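Hydrolase, alpha/beta hydrolase FOLD family (PDB 2XMZ) catalyses, as the menaquinone-biosynthesis enzyme MenH, the elimination that forms 2-succinyl-6-hydroxy-2,4-cyclohexadiene-1-carboxylate, using an alpha/beta hydrolase scaffold. Local coordinates at residues K7-N12 against Y43-I48; D82-L87 against P107-I112; F148-E153 against Q171-R176; L26-T31 against L177-H182. One frame throughout, in Å; residues are numbered along the deposited sequence.

Contact 1 (K7-N12 against Y43-I48); sequences KFYEAN and YHVITI
K7, F8 and Y9 pair antiparallel with T47, I46 and V45, their short strand axes 4.7 Å apart and 165° between directions. K7 and T47 exchange two backbone hydrogen bonds, as do Y9 and V45, while F8 and I46 form the non-hydrogen-bonded pair between them. There the carbonyl O of K7 is also approached by CA of I46 at 3.1 Å, a CA-H...O contact.

On the face carrying F8 and I46, the phenyl CD1 of F8 presses on CG1 of I46 at 3.4 Å. CG of F8 is anti to the backbone N (chi1 -176°), and the ring reaches obliquely toward H44, with CZ 3.7 Å from the imidazole ND1. The two ring planes differ by 32°. Beyond the strand pairing, A11 turns its methyl over one face of the H44 imidazole, a CH-pi contact of 3.9 Å from CB to the ring centroid. The E10 carboxylate lies beside the same imidazole, OE2 3.4 Å from CE1.

On the other face the Y9 ring presents its edge to T47 OG1. A water joins the two hydroxyls, 2.5 Å from Y9 OH and 2.7 Å from T47 OG1, tying the tyrosine tip to the neighbouring strand.

Strand 6-9 is the outermost at this end of the sheet, and the pair is the antiparallel start of an otherwise parallel alpha/beta hydrolase sheet. On its other side strand 44-48 pairs in parallel with strand 17-22. Helix 36-40 packs on Y9 and V45, whereas Y80 meets F8 and I46 on the opposite face.

Contact 2 (D82-L87 against P107-I112); sequences DKSITL and PISNLI
T86 with N110 and L87 with L111 are parallel bridges between the two strands of a beta-alpha-beta unit, strand 84-90, helix 92-103 and strand 110-114. The carbonyl O of I85 takes two amide donors, S109 N at 2.6 Å and N110 N at 3.2 Å, where the incoming chain joins the sheet. From there L87 N donates to N110 O and I112 N to L87 O in regular parallel alternation.

Among the side chains, the amide ND2 of N110 donates to T86 OG1 at 3.2 Å, with the hydroxyl close to the amide plane. The T86 methyl is anti to the backbone N (chi1 -59° for OG1), and its CG2 meets CD1 of I112 at 3.6 Å. On the face of L87 and L111, CD1 of I108 approaches L87 CB at 4.1 Å. A water accepts from I85 N at 3.0 Å and lies near K83 O and P107 O, joining segment 82-87 to P107 just ahead of strand 110-114.

Strand 17-22 flanks strand 84-90 on its other side. Helix 92-103 packs on L87 and L111 through A97, while helix 252-266 lies against T86, N110 and I112 on the opposite face.

Contact 3 (F148-E153 against Q171-R176); sequences FVNDWE and QIRQQR
N150 and E153 meet R173 through polar bonds that come at the edge of its guanidinium. Both terminal nitrogens converge end-on upon one amide oxygen in hydrogen bonds: R173 NH2 lies 2.8 Å from N150 OD1 and R173 NH1 2.9 Å from it. Amide and guanidinium planes are only 8° apart, so the two groups are nearly coplanar. R173 NH2 also makes a salt bridge with E153 OE2 at 2.7 Å, but here the donor stands above the carboxylate plane, and the flat groups are strongly turned to each other. The R173 chain is extended from CG to NE, its CG anti to the backbone N.

Over the short segments 148-152 and 171-176 the axes of helices 145-152 and 166-177 come within 10.5 Å, their directions 138° apart. They belong to the helical region that alpha/beta hydrolases commonly insert as a cap over the core sheet, and the W152 side chain lies near the probable Ser-His-Asp triad.

Van der Waals contacts gather on R176. V149 rests its CG2 against the R176 CB at 3.6 Å. The indole of W152 comes edge-on, its CD1 centred over one face of the R176 guanidinium, 3.7 Å from CZ, with the planes 89° apart; I172 CG2 lies over the opposite face. E153 CG approaches R176 NH1 at the guanidinium edge, 3.6 Å away. F158 adds a cation-pi contact to R176, and F25 meets W152 edge-to-face.

Contact 4 (L26-T31 against L177-H182); sequences LSDSRT and LSQSPH
Q179 and S178 reach D28 and R30 through two direct hydrogen bonds. The amide NE2 of Q179 donates to D28 OD1 at 2.8 Å; the oxygen lies in the amide plane, whereas the donor stands above the carboxylate plane. R30 NH2 donates to S178 OG at 2.8 Å, with the hydroxyl close to the guanidinium plane. Beside these, the Q179 chain runs over the L26 backbone, Q179 CG 3.7 Å from L26 C.

R30 grips the D28 carboxylate side-on in a salt bridge, R30 NE to D28 OD2 at 2.9 Å and R30 NH2 to D28 OD1 at 2.7 Å, each oxygen accepting on its syn lone pair. With CG of D28 between its own backbone N and carbonyl carbon (chi1 53°), OD2 also receives the backbone N-H of R30 on its anti lone pair, closing an Asx turn at the start of the 3-10 segment 29-31. Each carboxylate oxygen thus accepts two donors, which fixes the rotation of the group and would probably favour its charged form.

Further out, Q175 O accepts from both Q179 NE2 and S178 OG, and G54 N donates to Q179 OE1. Loop 26-31 follows strand 17-22, so the contact ties it to the link between helices 166-177 and 181-191, a junction of sheet core and helical cap consistent with the alpha/beta hydrolase fold.

Contacts 1 and 2 belong to the same sheet, their centres 13 Å apart, with strand 17-22 lying between strands 44-48 and 84-90. Contacts 3 and 4 lie in and against the helical region; their centres are 9 Å apart and they touch, W152 CD1 lying 3.4 Å from L26 CD1. Contact 4 also meets contact 1, where S29 OG packs 3.4 Å from T47 CB, so loop 26-31 lies between strand 44-48 of the sheet and the helices. Contacts 2 and 3 are on opposite sides of the chain's centre, about 31 Å between centres, yet L87 and W152 both lie near the probable nucleophile elbow bearing S91.

Contact 1 (K7-N12 against Y43-I48)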
loop_
_atom_site.group_PDB
_atom_site.type_symbol
_atom_site.label_atom_id
_atom_site.label_comp_id
_atom_site.label_asym_id
_atom_site.label_seq_id
_atom_site.Cartn_x
_atom_site.Cartn_y
_atom_site.Cartn_z
ATOM N N LYS A 7 7.495 -8.658 9.434
ATOM C CA LYS A 7 7.119 -9.242 10.724
ATOM C C LYS A 7 5.955 -10.228 10.531
ATOM O O LYS A 7 5.044 -9.993 9.731
ATOM C CB LYS A 7 6.770 -8.147 11.741
ATOM C CG LYS A 7 7.913 -7.111 11.992
ATOM C CD LYS A 7 7.362 -5.771 12.476
ATOM C CE LYS A 7 8.441 -4.693 12.564
ATOM N NZ LYS A 7 9.399 -4.946 13.669
ATOM N N PHE A 8 6.017 -11.348 11.240
ATOM C CA PHE A 8 4.987 -12.375 11.158
ATOM C C PHE A 8 4.340 -12.455 12.520
ATOM O O PHE A 8 5.030 -12.573 13.555
ATOM C CB PHE A 8 5.594 -13.739 10.795
ATOM C CG PHE A 8 4.577 -14.821 10.599
ATOM C CD1 PHE A 8 4.089 -15.103 9.329
ATOM C CD2 PHE A 8 4.095 -15.554 11.683
ATOM C CE1 PHE A 8 3.143 -16.099 9.130
ATOM C CE2 PHE A 8 3.133 -16.560 11.493
ATOM C CZ PHE A 8 2.664 -16.831 10.219
ATOM N N TYR A 9 3.020 -12.380 12.509
ATOM C CA TYR A 9 2.213 -12.453 13.708
ATOM C C TYR A 9 1.378 -13.718 13.613
ATOM O O TYR A 9 0.481 -13.807 12.773
ATOM C CB TYR A 9 1.319 -11.210 13.815
ATOM C CG TYR A 9 2.097 -9.909 13.844
ATOM C CD1 TYR A 9 2.513 -9.349 15.065
ATOM C CD2 TYR A 9 2.424 -9.236 12.660
ATOM C CE1 TYR A 9 3.219 -8.161 15.101
ATOM C CE2 TYR A 9 3.151 -8.033 12.687
ATOM C CZ TYR A 9 3.534 -7.509 13.915
ATOM O OH TYR A 9 4.229 -6.330 13.974
ATOM N N GLU A 10 1.700 -14.703 14.450
ATOM C CA GLU A 10 0.965 -15.960 14.479
ATOM C C GLU A 10 -0.495 -15.723 14.866
ATOM O O GLU A 10 -0.780 -15.021 15.839
ATOM C CB GLU A 10 1.592 -16.933 15.492
ATOM C CG GLU A 10 2.610 -17.927 14.923
ATOM C CD GLU A 10 1.980 -19.155 14.225
ATOM O OE1 GLU A 10 1.225 -19.931 14.871
ATOM O OE2 GLU A 10 2.270 -19.356 13.021
ATOM N N ALA A 11 -1.410 -16.307 14.098
ATOM C CA ALA A 11 -2.826 -16.347 14.477
ATOM C C ALA A 11 -3.062 -17.026 15.839
ATOM O O ALA A 11 -2.340 -17.950 16.225
ATOM C CB ALA A 11 -3.645 -17.045 13.401
ATOM N N ASN A 12 -4.098 -16.574 16.545
ATOM C CA ASN A 12 -4.408 -17.103 17.856
ATOM C C ASN A 12 -4.953 -18.511 17.723
ATOM O O ASN A 12 -4.955 -19.266 18.679
ATOM C CB ASN A 12 -5.388 -16.196 18.598
ATOM C CG ASN A 12 -4.789 -14.839 18.931
ATOM O OD1 ASN A 12 -3.559 -14.662 18.950
ATOM N ND2 ASN A 12 -5.658 -13.869 19.200
ATOM N N TYR A 43 -6.551 -14.953 11.633
ATOM C CA TYR A 43 -5.650 -14.927 10.473
ATOM C C TYR A 43 -4.196 -14.732 10.898
ATOM O O TYR A 43 -3.910 -13.957 11.807
ATOM C CB TYR A 43 -6.076 -13.818 9.466
ATOM C CG TYR A 43 -7.543 -13.900 9.064
ATOM C CD1 TYR A 43 -7.949 -14.675 7.984
ATOM C CD2 TYR A 43 -8.530 -13.229 9.792
ATOM C CE1 TYR A 43 -9.308 -14.782 7.634
ATOM C CE2 TYR A 43 -9.878 -13.318 9.442
ATOM C CZ TYR A 43 -10.262 -14.098 8.366
ATOM O OH TYR A 43 -11.598 -14.186 8.040
ATOM N N HIS A 44 -3.281 -15.448 10.249
ATOM C CA HIS A 44 -1.865 -15.108 10.345
ATOM C C HIS A 44 -1.681 -13.757 9.668
ATOM O O HIS A 44 -2.314 -13.476 8.650
ATOM C CB HIS A 44 -0.986 -16.142 9.650
ATOM C CG HIS A 44 -1.081 -17.512 10.245
ATOM N ND1 HIS A 44 -0.649 -17.803 11.517
ATOM C CD2 HIS A 44 -1.543 -18.674 9.723
ATOM C CE1 HIS A 44 -0.846 -19.089 11.760
ATOM N NE2 HIS A 44 -1.384 -19.640 10.687
ATOM N N VAL A 45 -0.825 -12.922 10.239
ATOM C CA VAL A 45 -0.592 -11.589 9.659
ATOM C C VAL A 45 0.887 -11.374 9.420
ATOM O O VAL A 45 1.707 -11.652 10.297
ATOM C CB VAL A 45 -1.157 -10.426 10.544
ATOM C CG1 VAL A 45 -0.723 -9.055 9.979
ATOM C CG2 VAL A 45 -2.687 -10.510 10.678
ATOM N N ILE A 46 1.208 -10.867 8.228
ATOM C CA ILE A 46 2.547 -10.433 7.895
ATOM C C ILE A 46 2.495 -8.955 7.527
ATOM O O ILE A 46 1.602 -8.499 6.818
ATOM C CB ILE A 46 3.141 -11.208 6.691
ATOM C CG1 ILE A 46 3.314 -12.683 7.048
ATOM C CG2 ILE A 46 4.499 -10.614 6.260
ATOM C CD1 ILE A 46 3.606 -13.567 5.836
ATOM N N THR A 47 3.465 -8.202 8.024
ATOM C CA THR A 47 3.634 -6.847 7.556
ATOM C C THR A 47 4.993 -6.820 6.916
ATOM O O THR A 47 5.912 -7.482 7.407
ATOM C CB THR A 47 3.551 -5.820 8.699
ATOM O OG1 THR A 47 4.550 -6.098 9.669
ATOM C CG2 THR A 47 2.150 -5.825 9.351
ATOM N N ILE A 48 5.111 -6.058 5.829
ATOM C CA ILE A 48 6.361 -5.909 5.105
ATOM C C ILE A 48 6.634 -4.410 4.905
ATOM O O ILE A 48 5.772 -3.655 4.428
ATOM C CB ILE A 48 6.316 -6.604 3.726
ATOM C CG1 ILE A 48 5.939 -8.087 3.873
ATOM C CG2 ILE A 48 7.679 -6.463 3.002
ATOM C CD1 ILE A 48 5.622 -8.781 2.500
HETATM O O HOH W 1 4.419 -4.737 12.054
#

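Contact 2 (D82-L87 against P107-I112)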
loop_
_atom_site.group_PDB
_atom_site.type_symbol
_atom_site.label_atom_id
_atom_site.label_comp_id
_atom_site.label_asym_id
_atom_site.label_seq_id
_atom_site.Cartn_x
_atom_site.Cartn_y
_atom_site.Cartn_z
ATOM N N ASP A 82 2.028 -22.348 0.440
ATOM C CA ASP A 82 0.986 -23.381 0.545
ATOM C C ASP A 82 -0.218 -22.891 1.361
ATOM O O ASP A 82 -1.246 -23.569 1.449
ATOM C CB ASP A 82 1.567 -24.692 1.071
ATOM C CG ASP A 82 2.656 -25.275 0.145
ATOM O OD1 ASP A 82 2.488 -25.257 -1.105
ATOM O OD2 ASP A 82 3.683 -25.766 0.679
ATOM N N LYS A 83 -0.082 -21.691 1.922
ATOM C CA LYS A 83 -1.156 -21.010 2.620
ATOM C C LYS A 83 -2.001 -20.225 1.621
ATOM O O LYS A 83 -1.570 -19.957 0.504
ATOM C CB LYS A 83 -0.581 -20.014 3.630
ATOM C CG LYS A 83 0.438 -20.565 4.612
ATOM C CD LYS A 83 -0.205 -20.861 5.965
ATOM C CE LYS A 83 -0.537 -22.327 6.134
ATOM N NZ LYS A 83 -0.755 -22.723 7.588
ATOM N N SER A 84 -3.195 -19.831 2.034
ATOM C CA SER A 84 -3.983 -18.917 1.241
ATOM C C SER A 84 -3.568 -17.473 1.574
ATOM O O SER A 84 -3.885 -16.933 2.636
ATOM C CB SER A 84 -5.478 -19.150 1.469
ATOM O OG SER A 84 -5.834 -20.484 1.135
ATOM N N ILE A 85 -2.808 -16.880 0.670
ATOM C CA ILE A 85 -2.275 -15.539 0.885
ATOM C C ILE A 85 -3.241 -14.467 0.403
ATOM O O ILE A 85 -3.605 -14.419 -0.790
ATOM C CB ILE A 85 -0.909 -15.337 0.165
ATOM C CG1 ILE A 85 0.148 -16.282 0.740
ATOM C CG2 ILE A 85 -0.423 -13.870 0.300
ATOM C CD1 ILE A 85 1.328 -16.523 -0.186
ATOM N N THR A 86 -3.630 -13.586 1.323
ATOM C CA THR A 86 -4.304 -12.353 0.917
ATOM C C THR A 86 -3.311 -11.216 0.930
ATOM O O THR A 86 -2.724 -10.910 1.974
ATOM C CB THR A 86 -5.465 -12.005 1.851
ATOM O OG1 THR A 86 -6.396 -13.080 1.835
ATOM C CG2 THR A 86 -6.153 -10.731 1.392
ATOM N N LEU A 87 -3.105 -10.594 -0.230
ATOM C CA LEU A 87 -2.178 -9.489 -0.315
ATOM C C LEU A 87 -2.927 -8.183 -0.261
ATOM O O LEU A 87 -3.791 -7.915 -1.096
ATOM C CB LEU A 87 -1.336 -9.553 -1.587
ATOM C CG LEU A 87 -0.212 -8.523 -1.675
ATOM C CD1 LEU A 87 0.712 -8.602 -0.448
ATOM C CD2 LEU A 87 0.590 -8.737 -2.965
ATOM N N PRO A 107 1.621 -17.434 -6.256
ATOM C CA PRO A 107 0.202 -17.077 -6.465
ATOM C C PRO A 107 -0.473 -16.650 -5.153
ATOM O O PRO A 107 -0.336 -17.321 -4.116
ATOM C CB PRO A 107 -0.427 -18.387 -6.967
ATOM C CG PRO A 107 0.762 -19.187 -7.530
ATOM C CD PRO A 107 1.921 -18.831 -6.632
ATOM N N ILE A 108 -1.188 -15.538 -5.211
ATOM C CA ILE A 108 -1.972 -15.087 -4.083
ATOM C C ILE A 108 -3.391 -15.667 -4.166
ATOM O O ILE A 108 -3.831 -16.101 -5.234
ATOM C CB ILE A 108 -1.950 -13.554 -3.972
ATOM C CG1 ILE A 108 -2.629 -12.869 -5.175
ATOM C CG2 ILE A 108 -0.481 -13.049 -3.781
ATOM C CD1 ILE A 108 -2.874 -11.373 -4.902
ATOM N N SER A 109 -4.083 -15.701 -3.038
ATOM C CA SER A 109 -5.428 -16.213 -2.971
ATOM C C SER A 109 -6.451 -15.110 -3.178
ATOM O O SER A 109 -7.416 -15.303 -3.898
ATOM C CB SER A 109 -5.653 -16.898 -1.637
ATOM O OG SER A 109 -5.170 -18.226 -1.723
ATOM N N ASN A 110 -6.211 -13.961 -2.551
ATOM C CA ASN A 110 -7.099 -12.784 -2.621
ATOM C C ASN A 110 -6.269 -11.511 -2.694
ATOM O O ASN A 110 -5.077 -11.490 -2.305
ATOM C CB ASN A 110 -7.999 -12.658 -1.371
ATOM C CG ASN A 110 -8.823 -13.900 -1.103
ATOM O OD1 ASN A 110 -9.813 -14.169 -1.783
ATOM N ND2 ASN A 110 -8.444 -14.642 -0.077
ATOM N N LEU A 111 -6.910 -10.437 -3.143
ATOM C CA LEU A 111 -6.235 -9.158 -3.271
ATOM C C LEU A 111 -7.038 -8.056 -2.617
ATOM O O LEU A 111 -8.244 -7.985 -2.777
ATOM C CB LEU A 111 -5.974 -8.844 -4.743
ATOM C CG LEU A 111 -5.188 -7.573 -5.071
ATOM C CD1 LEU A 111 -3.712 -7.614 -4.533
ATOM C CD2 LEU A 111 -5.227 -7.320 -6.569
ATOM N N ILE A 112 -6.373 -7.200 -1.847
ATOM C CA ILE A 112 -7.073 -6.053 -1.254
ATOM C C ILE A 112 -6.299 -4.791 -1.537
ATOM O O ILE A 112 -5.086 -4.708 -1.311
ATOM C CB ILE A 112 -7.370 -6.175 0.278
ATOM C CG1 ILE A 112 -8.143 -7.451 0.577
ATOM C CG2 ILE A 112 -8.216 -4.985 0.722
ATOM C CD1 ILE A 112 -8.230 -7.830 2.106
HETATM O O HOH W 2 -1.923 -18.103 -1.962
#

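Contact 3 (F148-E153 against Q171-R176)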
loop_
_atom_site.group_PDB
_atom_site.type_symbol
_atom_site.label_atom_id
_atom_site.label_comp_id
_atom_site.label_asym_id
_atom_site.label_seq_id
_atom_site.Cartn_x
_atom_site.Cartn_y
_atom_site.Cartn_z
ATOM N N PHE A 148 10.095 18.518 4.137
ATOM C CA PHE A 148 9.281 17.738 3.204
ATOM C C PHE A 148 7.934 17.351 3.793
ATOM O O PHE A 148 6.895 17.534 3.146
ATOM C CB PHE A 148 10.034 16.498 2.713
ATOM C CG PHE A 148 9.300 15.749 1.656
ATOM C CD1 PHE A 148 9.401 16.127 0.315
ATOM C CD2 PHE A 148 8.471 14.682 1.999
ATOM C CE1 PHE A 148 8.704 15.449 -0.662
ATOM C CE2 PHE A 148 7.767 13.994 1.020
ATOM C CZ PHE A 148 7.890 14.379 -0.315
ATOM N N VAL A 149 7.955 16.811 5.015
ATOM C CA VAL A 149 6.738 16.382 5.721
ATOM C C VAL A 149 5.805 17.576 5.967
ATOM O O VAL A 149 4.592 17.459 5.805
ATOM C CB VAL A 149 7.066 15.650 7.055
ATOM C CG1 VAL A 149 5.805 15.377 7.871
ATOM C CG2 VAL A 149 7.775 14.319 6.786
ATOM N N ASN A 150 6.374 18.726 6.336
ATOM C CA ASN A 150 5.577 19.935 6.506
ATOM C C ASN A 150 4.754 20.264 5.250
ATOM O O ASN A 150 3.544 20.530 5.340
ATOM C CB ASN A 150 6.462 21.108 6.947
ATOM C CG ASN A 150 6.972 20.945 8.370
ATOM O OD1 ASN A 150 6.469 20.120 9.141
ATOM N ND2 ASN A 150 7.967 21.740 8.730
ATOM N N ASP A 151 5.403 20.195 4.084
ATOM C CA ASP A 151 4.739 20.430 2.801
ATOM C C ASP A 151 3.795 19.267 2.433
ATOM O O ASP A 151 2.693 19.502 1.945
ATOM C CB ASP A 151 5.768 20.655 1.684
ATOM C CG ASP A 151 6.472 22.003 1.778
ATOM O OD1 ASP A 151 6.245 22.777 2.743
ATOM O OD2 ASP A 151 7.268 22.299 0.859
ATOM N N TRP A 152 4.233 18.029 2.685
ATOM C CA TRP A 152 3.450 16.825 2.393
ATOM C C TRP A 152 2.116 16.846 3.129
ATOM O O TRP A 152 1.071 16.548 2.531
ATOM C CB TRP A 152 4.232 15.578 2.783
ATOM C CG TRP A 152 3.737 14.293 2.192
ATOM C CD1 TRP A 152 3.109 13.276 2.853
ATOM C CD2 TRP A 152 3.878 13.860 0.831
ATOM N NE1 TRP A 152 2.849 12.234 1.987
ATOM C CE2 TRP A 152 3.303 12.572 0.738
ATOM C CE3 TRP A 152 4.436 14.436 -0.317
ATOM C CZ2 TRP A 152 3.249 11.852 -0.469
ATOM C CZ3 TRP A 152 4.381 13.715 -1.522
ATOM C CH2 TRP A 152 3.797 12.438 -1.581
ATOM N N GLU A 153 2.162 17.206 4.413
ATOM C CA GLU A 153 0.971 17.404 5.255
ATOM C C GLU A 153 -0.085 18.331 4.644
ATOM O O GLU A 153 -1.260 18.205 4.956
ATOM C CB GLU A 153 1.364 18.010 6.605
ATOM C CG GLU A 153 1.980 17.048 7.611
ATOM C CD GLU A 153 2.216 17.683 8.980
ATOM O OE1 GLU A 153 1.824 18.852 9.195
ATOM O OE2 GLU A 153 2.783 17.002 9.857
ATOM N N GLN A 171 0.913 10.657 15.431
ATOM C CA GLN A 171 1.428 9.343 15.023
ATOM C C GLN A 171 1.837 9.316 13.547
ATOM O O GLN A 171 2.914 8.830 13.209
ATOM C CB GLN A 171 0.394 8.240 15.264
ATOM C CG GLN A 171 0.221 7.806 16.711
ATOM C CD GLN A 171 -0.962 6.851 16.894
ATOM O OE1 GLN A 171 -2.119 7.207 16.615
ATOM N NE2 GLN A 171 -0.678 5.635 17.369
ATOM N N ILE A 172 0.950 9.816 12.688
ATOM C CA ILE A 172 1.227 9.963 11.261
ATOM C C ILE A 172 2.489 10.810 11.022
ATOM O O ILE A 172 3.384 10.383 10.280
ATOM C CB ILE A 172 0.020 10.561 10.496
ATOM C CG1 ILE A 172 -1.132 9.552 10.450
ATOM C CG2 ILE A 172 0.418 10.924 9.070
ATOM C CD1 ILE A 172 -2.457 10.147 10.026
ATOM N N ARG A 173 2.546 11.992 11.657
ATOM C CA ARG A 173 3.682 12.917 11.517
ATOM C C ARG A 173 5.002 12.282 11.963
ATOM O O ARG A 173 6.032 12.453 11.313
ATOM C CB ARG A 173 3.440 14.230 12.292
ATOM C CG ARG A 173 4.539 15.262 12.073
ATOM C CD ARG A 173 4.270 16.590 12.750
ATOM N NE ARG A 173 5.446 17.455 12.685
ATOM C CZ ARG A 173 5.833 18.141 11.610
ATOM N NH1 ARG A 173 6.927 18.883 11.674
ATOM N NH2 ARG A 173 5.137 18.092 10.470
ATOM N N GLN A 174 4.953 11.551 13.072
ATOM C CA GLN A 174 6.119 10.870 13.608
ATOM C C GLN A 174 6.611 9.785 12.661
ATOM O O GLN A 174 7.825 9.656 12.444
ATOM C CB GLN A 174 5.808 10.302 15.011
ATOM C CG GLN A 174 6.846 9.340 15.584
ATOM C CD GLN A 174 6.757 7.938 15.003
ATOM O OE1 GLN A 174 7.779 7.300 14.736
ATOM N NE2 GLN A 174 5.529 7.457 14.785
ATOM N N GLN A 175 5.670 9.012 12.108
ATOM C CA GLN A 175 5.979 7.938 11.179
ATOM C C GLN A 175 6.661 8.489 9.928
ATOM O O GLN A 175 7.613 7.886 9.414
ATOM C CB GLN A 175 4.719 7.161 10.808
ATOM C CG GLN A 175 4.325 6.041 11.796
ATOM C CD GLN A 175 2.880 5.572 11.645
ATOM O OE1 GLN A 175 2.220 5.844 10.634
ATOM N NE2 GLN A 175 2.383 4.859 12.654
ATOM N N ARG A 176 6.185 9.637 9.454
ATOM C CA ARG A 176 6.788 10.311 8.302
ATOM C C ARG A 176 8.201 10.868 8.633
ATOM O O ARG A 176 9.159 10.680 7.868
ATOM C CB ARG A 176 5.862 11.437 7.807
ATOM C CG ARG A 176 4.462 10.947 7.317
ATOM C CD ARG A 176 3.618 12.131 6.874
ATOM N NE ARG A 176 2.412 11.743 6.140
ATOM C CZ ARG A 176 1.325 12.501 6.026
ATOM N NH1 ARG A 176 1.267 13.701 6.604
ATOM N NH2 ARG A 176 0.288 12.057 5.323
#

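Contact 4 (L26-T31 against L177-H182)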
loop_
_atom_site.group_PDB
_atom_site.type_symbol
_atom_site.label_atom_id
_atom_site.label_comp_id
_atom_site.label_asym_id
_atom_site.label_seq_id
_atom_site.Cartn_x
_atom_site.Cartn_y
_atom_site.Cartn_z
ATOM N N LEU A 26 6.270 7.138 2.627
ATOM C CA LEU A 26 6.588 7.987 3.785
ATOM C C LEU A 26 5.992 7.421 5.069
ATOM O O LEU A 26 5.568 8.159 5.966
ATOM C CB LEU A 26 6.071 9.419 3.591
ATOM C CG LEU A 26 6.925 10.663 3.321
ATOM C CD1 LEU A 26 6.108 11.913 3.677
ATOM C CD2 LEU A 26 8.251 10.698 4.045
ATOM N N SER A 27 5.950 6.104 5.155
ATOM C CA SER A 27 5.292 5.440 6.260
ATOM C C SER A 27 5.923 4.082 6.311
ATOM O O SER A 27 6.907 3.839 5.617
ATOM C CB SER A 27 3.784 5.335 5.988
ATOM O OG SER A 27 3.118 4.565 6.982
ATOM N N ASP A 28 5.403 3.202 7.159
ATOM C CA ASP A 28 5.890 1.848 7.188
ATOM C C ASP A 28 4.824 0.983 7.840
ATOM O O ASP A 28 3.678 1.428 8.066
ATOM C CB ASP A 28 7.277 1.735 7.888
ATOM C CG ASP A 28 7.305 2.347 9.271
ATOM O OD1 ASP A 28 8.156 3.233 9.526
ATOM O OD2 ASP A 28 6.506 1.949 10.135
ATOM N N SER A 29 5.228 -0.229 8.187
ATOM C CA SER A 29 4.312 -1.218 8.742
ATOM C C SER A 29 3.639 -0.789 10.038
ATOM O O SER A 29 2.593 -1.335 10.390
ATOM C CB SER A 29 5.045 -2.520 8.956
ATOM O OG SER A 29 5.337 -3.086 7.682
ATOM N N ARG A 30 4.238 0.168 10.752
ATOM C CA ARG A 30 3.630 0.648 11.976
ATOM C C ARG A 30 2.221 1.212 11.769
ATOM O O ARG A 30 1.464 1.263 12.727
ATOM C CB ARG A 30 4.488 1.710 12.667
ATOM C CG ARG A 30 5.695 1.164 13.414
ATOM C CD ARG A 30 6.563 2.322 13.858
ATOM N NE ARG A 30 7.034 3.103 12.718
ATOM C CZ ARG A 30 7.678 4.259 12.809
ATOM N NH1 ARG A 30 7.918 4.797 13.999
ATOM N NH2 ARG A 30 8.055 4.884 11.696
ATOM N N THR A 31 1.897 1.666 10.558
ATOM C CA THR A 31 0.555 2.153 10.225
ATOM C C THR A 31 -0.539 1.101 10.488
ATOM O O THR A 31 -1.707 1.458 10.673
ATOM C CB THR A 31 0.461 2.669 8.757
ATOM O OG1 THR A 31 -0.785 3.340 8.559
ATOM C CG2 THR A 31 0.576 1.517 7.741
ATOM N N LEU A 177 8.319 11.539 9.782
ATOM C CA LEU A 177 9.574 12.187 10.207
ATOM C C LEU A 177 10.681 11.179 10.476
ATOM O O LEU A 177 11.879 11.506 10.413
ATOM C CB LEU A 177 9.342 13.062 11.446
ATOM C CG LEU A 177 8.466 14.321 11.266
ATOM C CD1 LEU A 177 8.262 15.062 12.598
ATOM C CD2 LEU A 177 9.046 15.248 10.224
ATOM N N SER A 178 10.291 9.945 10.781
ATOM C CA SER A 178 11.281 8.924 11.085
ATOM C C SER A 178 11.823 8.279 9.814
ATOM O O SER A 178 12.797 7.538 9.868
ATOM C CB SER A 178 10.695 7.855 11.985
ATOM O OG SER A 178 9.795 7.081 11.229
ATOM N N GLN A 179 11.213 8.566 8.668
ATOM C CA GLN A 179 11.720 8.005 7.420
ATOM C C GLN A 179 13.011 8.699 7.043
ATOM O O GLN A 179 13.204 9.864 7.351
ATOM C CB GLN A 179 10.689 8.122 6.285
ATOM C CG GLN A 179 9.356 7.424 6.563
ATOM C CD GLN A 179 9.524 5.983 7.054
ATOM O OE1 GLN A 179 10.324 5.220 6.504
ATOM N NE2 GLN A 179 8.757 5.608 8.088
ATOM N N SER A 180 13.918 7.964 6.418
ATOM C CA SER A 180 15.168 8.541 5.932
ATOM C C SER A 180 14.905 9.304 4.625
ATOM O O SER A 180 14.422 8.701 3.647
ATOM C CB SER A 180 16.154 7.412 5.694
ATOM O OG SER A 180 17.352 7.922 5.171
ATOM N N PRO A 181 15.201 10.619 4.596
ATOM C CA PRO A 181 14.903 11.388 3.365
ATOM C C PRO A 181 15.635 10.905 2.108
ATOM O O PRO A 181 15.037 10.887 1.024
ATOM C CB PRO A 181 15.319 12.827 3.715
ATOM C CG PRO A 181 16.204 12.713 4.931
ATOM C CD PRO A 181 15.709 11.485 5.680
ATOM N N HIS A 182 16.892 10.490 2.251
ATOM C CA HIS A 182 17.633 9.922 1.119
ATOM C C HIS A 182 16.971 8.639 0.587
ATOM O O HIS A 182 16.888 8.422 -0.643
ATOM C CB HIS A 182 19.143 9.762 1.445
ATOM C CG HIS A 182 19.467 8.545 2.262
ATOM N ND1 HIS A 182 19.382 8.524 3.639
ATOM C CD2 HIS A 182 19.870 7.305 1.893
ATOM C CE1 HIS A 182 19.720 7.321 4.085
ATOM N NE2 HIS A 182 20.023 6.564 3.045
#